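Local coordinates for protein probable porin (Pseudomonas aeruginosa, PDB 4FT6) that forms an outer-membrane beta-barrel of the OprD porin family and probably lets small solutes cross that membrane, at residues L121-R126 with W202-Q207; L132-Q137 with A283-P288. All coordinates share one frame; numbering follows the deposited sequence.

Each contact has one segment in the chain between strands 110-114 and 139-143. In contact 1 the hairpin turn at 121-126 packs on wall strand 197-206. In contact 2, further along the same chain, 132-137 meets the loop 283-288. Their centres are about 11 Å apart, and contact 2 is closer to the centre of the chain, about 6 Å against 13 Å. They are joined directly: L125 O probably accepts hydrogen bonds from T285 OG1 at 2.6 Å and from S286 N at 2.8 Å. A bound detergent, C8E, lies about 9 Å from the F136 side chain.

Contact 1: L121-R126 with W202-Q207; sequences LPILLR and WQARLQ
P122 lies across one face of the W202 indole, and this pair forms the tight part of the contact. P122 CD stands 3.5 Å from the centroid of the W202 six-membered ring, only 15° off the ring normal, which makes a CH-pi contact. The neighbouring P122 CG reaches W202 CE2 at 3.5 Å, where the two rings of the indole are fused. The two side chains cross at about a right angle. W202 has CG anti to its carbonyl carbon and beside its backbone N (chi1 -65°), and its CB points at the turn, which helps place the indole face against P122. L121 adds an oblique approach at the far rim of the indole, with L121 CG 3.7 Å from W202 CZ3. H152 of strand 149-160 stacks on W202 as well, so the indole has both aromatic and aliphatic neighbours. A second close point lies two residues along the strand. I123 CG1 rests on A204 CB at 3.5 Å, and F183 also touches A204.

The packing between these two points is looser. I123 CG2 stays 4.2 Å from W202 CE3. P122 is partly exposed, unlike the other residues that touch here. Q203 points its side chain away from the turn and is also partly exposed. The contacts are mainly apolar and bury 273 Å² in all.

L121 to L124 form a type I beta turn, with P122 and I123 at its two middle positions. The phi of P122, -61°, suits the second position of such a turn. The turn closes a small hairpin between strands 117-121 and 124-125, and its tip rests on the inner side of a barrel strand. This is an inward-folded loop held against the wall, consistent with the narrowed pores of OprD-family porins.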
loop_
_atom_site.group_PDB
_atom_site.type_symbol
_atom_site.label_atom_id
_atom_site.label_comp_id
_atom_site.label_asym_id
_atom_site.label_seq_id
_atom_site.Cartn_x
_atom_site.Cartn_y
_atom_site.Cartn_z
ATOM N N LEU A 121 -4.493 5.027 -4.762
ATOM C CA LEU A 121 -4.126 5.918 -5.856
ATOM C C LEU A 121 -2.612 5.911 -6.040
ATOM O O LEU A 121 -1.874 5.823 -5.054
ATOM C CB LEU A 121 -4.601 7.342 -5.525
ATOM C CG LEU A 121 -5.967 7.834 -6.006
ATOM C CD1 LEU A 121 -6.965 6.703 -6.172
ATOM C CD2 LEU A 121 -6.507 8.892 -5.049
ATOM N N PRO A 122 -2.138 6.035 -7.299
ATOM C CA PRO A 122 -0.699 5.939 -7.594
ATOM C C PRO A 122 0.046 7.035 -6.855
ATOM O O PRO A 122 1.235 6.928 -6.542
ATOM C CB PRO A 122 -0.632 6.195 -9.121
ATOM C CG PRO A 122 -2.057 6.034 -9.631
ATOM C CD PRO A 122 -2.904 6.487 -8.479
ATOM N N ILE A 123 -0.699 8.095 -6.579
ATOM C CA ILE A 123 -0.198 9.292 -5.942
ATOM C C ILE A 123 -0.505 9.260 -4.428
ATOM O O ILE A 123 -0.033 10.096 -3.649
ATOM C CB ILE A 123 -0.826 10.532 -6.650
ATOM C CG1 ILE A 123 0.231 11.601 -6.830
ATOM C CG2 ILE A 123 -2.147 11.035 -5.981
ATOM C CD1 ILE A 123 1.329 11.127 -7.716
ATOM N N LEU A 124 -1.299 8.281 -4.013
ATOM C CA LEU A 124 -1.729 8.193 -2.619
ATOM C C LEU A 124 -2.293 6.802 -2.400
ATOM O O LEU A 124 -3.498 6.567 -2.578
ATOM C CB LEU A 124 -2.790 9.256 -2.263
ATOM C CG LEU A 124 -3.227 9.255 -0.787
ATOM C CD1 LEU A 124 -2.151 9.858 0.096
ATOM C CD2 LEU A 124 -4.539 9.983 -0.570
ATOM N N LEU A 125 -1.407 5.882 -2.035
ATOM C CA LEU A 125 -1.743 4.471 -1.912
ATOM C C LEU A 125 -1.885 4.129 -0.433
ATOM O O LEU A 125 -0.866 4.118 0.286
ATOM C CB LEU A 125 -0.605 3.640 -2.501
ATOM C CG LEU A 125 -0.959 2.480 -3.427
ATOM C CD1 LEU A 125 0.183 1.448 -3.490
ATOM C CD2 LEU A 125 -2.255 1.854 -2.972
ATOM N N ARG A 126 -3.104 3.837 0.037
ATOM C CA ARG A 126 -3.281 3.552 1.473
ATOM C C ARG A 126 -2.513 2.293 1.913
ATOM O O ARG A 126 -2.550 1.265 1.241
ATOM C CB ARG A 126 -4.771 3.510 1.892
ATOM C CG ARG A 126 -5.617 2.324 1.403
ATOM C CD ARG A 126 -5.537 1.126 2.336
ATOM N NE ARG A 126 -5.234 -0.062 1.542
ATOM C CZ ARG A 126 -6.117 -1.008 1.265
ATOM N NH1 ARG A 126 -7.348 -0.929 1.751
ATOM N NH2 ARG A 126 -5.765 -2.036 0.519
ATOM N N TRP A 202 -1.191 12.117 -13.430
ATOM C CA TRP A 202 -1.590 12.499 -12.096
ATOM C C TRP A 202 -0.805 13.693 -11.614
ATOM O O TRP A 202 0.371 13.873 -11.967
ATOM C CB TRP A 202 -1.336 11.346 -11.149
ATOM C CG TRP A 202 -2.176 10.148 -11.437
ATOM C CD1 TRP A 202 -1.963 9.209 -12.408
ATOM C CD2 TRP A 202 -3.363 9.742 -10.733
ATOM N NE1 TRP A 202 -2.949 8.249 -12.356
ATOM C CE2 TRP A 202 -3.818 8.547 -11.337
ATOM C CE3 TRP A 202 -4.084 10.274 -9.657
ATOM C CZ2 TRP A 202 -4.966 7.871 -10.894
ATOM C CZ3 TRP A 202 -5.220 9.610 -9.222
ATOM C CH2 TRP A 202 -5.646 8.414 -9.836
ATOM N N GLN A 203 -1.464 14.498 -10.791
ATOM C CA GLN A 203 -0.842 15.664 -10.199
ATOM C C GLN A 203 -1.400 15.804 -8.796
ATOM O O GLN A 203 -2.624 15.804 -8.602
ATOM C CB GLN A 203 -1.165 16.912 -11.005
ATOM C CG GLN A 203 -0.726 18.193 -10.321
ATOM C CD GLN A 203 0.429 18.860 -11.027
ATOM O OE1 GLN A 203 0.946 19.883 -10.579
ATOM N NE2 GLN A 203 0.845 18.280 -12.143
ATOM N N ALA A 204 -0.510 15.897 -7.816
ATOM C CA ALA A 204 -0.951 16.056 -6.446
ATOM C C ALA A 204 -0.213 17.212 -5.817
ATOM O O ALA A 204 0.926 17.526 -6.193
ATOM C CB ALA A 204 -0.739 14.786 -5.651
ATOM N N ARG A 205 -0.869 17.832 -4.846
ATOM C CA ARG A 205 -0.376 19.042 -4.225
ATOM C C ARG A 205 -0.548 18.951 -2.719
ATOM O O ARG A 205 -1.660 19.152 -2.204
ATOM C CB ARG A 205 -1.195 20.219 -4.742
ATOM C CG ARG A 205 -0.709 21.582 -4.296
ATOM C CD ARG A 205 0.107 22.214 -5.404
ATOM N NE ARG A 205 -0.631 22.287 -6.664
ATOM C CZ ARG A 205 -0.187 22.898 -7.758
ATOM N NH1 ARG A 205 0.996 23.499 -7.752
ATOM N NH2 ARG A 205 -0.929 22.910 -8.857
ATOM N N LEU A 206 0.532 18.647 -2.001
ATOM C CA LEU A 206 0.483 18.737 -0.542
ATOM C C LEU A 206 0.770 20.179 -0.133
ATOM O O LEU A 206 1.929 20.616 -0.114
ATOM C CB LEU A 206 1.482 17.788 0.105
ATOM C CG LEU A 206 1.368 17.860 1.618
ATOM C CD1 LEU A 206 -0.011 17.340 2.018
ATOM C CD2 LEU A 206 2.478 17.079 2.274
ATOM N N GLN A 207 -0.295 20.914 0.181
ATOM C CA GLN A 207 -0.228 22.370 0.345
ATOM C C GLN A 207 0.976 22.863 1.130
ATOM O O GLN A 207 1.223 22.407 2.250
ATOM C CB GLN A 207 -1.500 22.890 1.014
ATOM C CG GLN A 207 -1.481 24.383 1.323
ATOM C CD GLN A 207 -2.837 24.898 1.751
ATOM O OE1 GLN A 207 -3.264 24.695 2.889
ATOM N NE2 GLN A 207 -3.535 25.552 0.830
#

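Contact 2: L132-Q137 with A283-P288; sequences LPQTFQ and AGTSTP
Q134 reaches out to the loop and brings its amide end-on, NE2 first, over the face of the peptide that joins G284 to T285. Its CG is anti to the backbone N (chi1 -168°) and the chain stays extended beyond CG, which carries the amide across. Q134 NE2 sits above the carbonyl carbon, 3.1 Å from G284 C, and the two planes are tilted by about 45°. Q134 NE2 also lies 3.1 Å from A283 O. OE1 is turned toward T285, with Q134 OE1 3.5 Å from T285 CA. The side chains of Q134 and T285 meet at a slant, with Q134 OE1 3.6 Å from T285 OG1. F136 comes up beside them. Its CB does not point at the loop, but the ring end comes nearer, and F136 CZ approaches T285 OG1 obliquely at 4.4 Å. The F136 side chain also touches M156 and L159 of strand 149-160. G284 has a positive phi of 85°, a conformation that suits glycine.

Q134 NE2 gives a hydrogen bond to Q161 OE1, and Q134 OE1 accepts one from N127 N, which is consistent with the modelled amide orientation. Q161 NE2 in turn bonds to A283 O, bridging the two segments, and T285 OG1 is engaged with L125 O. The Q134 amide is therefore buried but satisfied at both ends. In the direct contact, neutral amide, peptide and hydroxyl groups join the loop 283-288 to the stretch leading into strand 135-137, without a salt bridge between them.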
loop_
_atom_site.group_PDB
_atom_site.type_symbol
_atom_site.label_atom_id
_atom_site.label_comp_id
_atom_site.label_asym_id
_atom_site.label_seq_id
_atom_site.Cartn_x
_atom_site.Cartn_y
_atom_site.Cartn_z
ATOM N N LEU A 132 -4.489 -3.480 10.530
ATOM C CA LEU A 132 -5.660 -2.723 10.124
ATOM C C LEU A 132 -5.225 -1.644 9.127
ATOM O O LEU A 132 -4.114 -1.107 9.244
ATOM C CB LEU A 132 -6.287 -2.096 11.365
ATOM C CG LEU A 132 -6.931 -3.049 12.376
ATOM C CD1 LEU A 132 -7.263 -2.326 13.691
ATOM C CD2 LEU A 132 -8.198 -3.630 11.772
ATOM N N PRO A 133 -6.087 -1.322 8.144
ATOM C CA PRO A 133 -5.736 -0.388 7.060
ATOM C C PRO A 133 -5.560 1.054 7.525
ATOM O O PRO A 133 -6.307 1.542 8.388
ATOM C CB PRO A 133 -6.969 -0.432 6.148
ATOM C CG PRO A 133 -8.108 -0.778 7.095
ATOM C CD PRO A 133 -7.484 -1.781 8.043
ATOM N N GLN A 134 -4.583 1.731 6.931
ATOM C CA GLN A 134 -4.505 3.190 6.958
ATOM C C GLN A 134 -5.786 3.744 6.313
ATOM O O GLN A 134 -6.318 3.161 5.364
ATOM C CB GLN A 134 -3.295 3.626 6.122
ATOM C CG GLN A 134 -2.876 5.091 6.250
ATOM C CD GLN A 134 -1.714 5.450 5.311
ATOM O OE1 GLN A 134 -1.739 5.123 4.109
ATOM N NE2 GLN A 134 -0.688 6.114 5.857
ATOM N N THR A 135 -6.301 4.857 6.817
ATOM C CA THR A 135 -7.453 5.480 6.169
ATOM C C THR A 135 -7.214 6.958 5.993
ATOM O O THR A 135 -6.380 7.544 6.689
ATOM C CB THR A 135 -8.749 5.297 6.969
ATOM O OG1 THR A 135 -8.487 5.579 8.345
ATOM C CG2 THR A 135 -9.297 3.886 6.824
ATOM N N PHE A 136 -7.953 7.571 5.074
ATOM C CA PHE A 136 -7.848 9.010 4.935
ATOM C C PHE A 136 -9.187 9.712 5.171
ATOM O O PHE A 136 -10.253 9.097 5.094
ATOM C CB PHE A 136 -7.282 9.339 3.573
ATOM C CG PHE A 136 -5.816 9.110 3.475
ATOM C CD1 PHE A 136 -5.296 7.823 3.344
ATOM C CD2 PHE A 136 -4.937 10.188 3.553
ATOM C CE1 PHE A 136 -3.911 7.628 3.276
ATOM C CE2 PHE A 136 -3.557 10.001 3.484
ATOM C CZ PHE A 136 -3.045 8.727 3.341
ATOM N N GLN A 137 -9.134 11.004 5.465
ATOM C CA GLN A 137 -10.356 11.742 5.661
ATOM C C GLN A 137 -10.419 12.868 4.671
ATOM O O GLN A 137 -9.560 13.768 4.677
ATOM C CB GLN A 137 -10.451 12.313 7.078
ATOM C CG GLN A 137 -10.662 11.255 8.131
ATOM C CD GLN A 137 -9.406 10.459 8.378
ATOM O OE1 GLN A 137 -8.351 11.039 8.646
ATOM N NE2 GLN A 137 -9.491 9.128 8.253
ATOM N N ALA A 283 3.157 10.336 4.650
ATOM C CA ALA A 283 3.595 9.534 5.799
ATOM C C ALA A 283 2.778 8.248 5.951
ATOM O O ALA A 283 1.549 8.299 6.027
ATOM C CB ALA A 283 3.516 10.358 7.086
ATOM N N GLY A 284 3.460 7.103 5.987
ATOM C CA GLY A 284 2.813 5.838 6.309
ATOM C C GLY A 284 2.182 5.172 5.104
ATOM O O GLY A 284 1.666 4.053 5.176
ATOM N N THR A 285 2.228 5.861 3.978
ATOM C CA THR A 285 1.532 5.406 2.788
ATOM C C THR A 285 2.402 4.409 2.026
ATOM O O THR A 285 3.614 4.317 2.268
ATOM C CB THR A 285 1.197 6.619 1.899
ATOM O OG1 THR A 285 -0.012 6.389 1.173
ATOM C CG2 THR A 285 2.339 6.939 0.953
ATOM N N SER A 286 1.797 3.657 1.112
ATOM C CA SER A 286 2.561 2.756 0.250
ATOM C C SER A 286 2.836 3.467 -1.078
ATOM O O SER A 286 2.381 4.591 -1.276
ATOM C CB SER A 286 1.773 1.469 0.005
ATOM O OG SER A 286 2.481 0.341 0.477
ATOM N N THR A 287 3.584 2.825 -1.978
ATOM C CA THR A 287 3.845 3.379 -3.307
ATOM C C THR A 287 3.729 2.303 -4.365
ATOM O O THR A 287 3.820 1.122 -4.056
ATOM C CB THR A 287 5.237 4.028 -3.419
ATOM O OG1 THR A 287 6.253 3.024 -3.274
ATOM C CG2 THR A 287 5.407 5.130 -2.367
ATOM N N PRO A 288 3.523 2.706 -5.624
ATOM C CA PRO A 288 3.492 1.659 -6.655
ATOM C C PRO A 288 4.881 1.340 -7.207
ATOM O O PRO A 288 4.949 0.648 -8.231
ATOM C CB PRO A 288 2.657 2.288 -7.764
ATOM C CG PRO A 288 2.964 3.804 -7.623
ATOM C CD PRO A 288 3.048 4.018 -6.118
#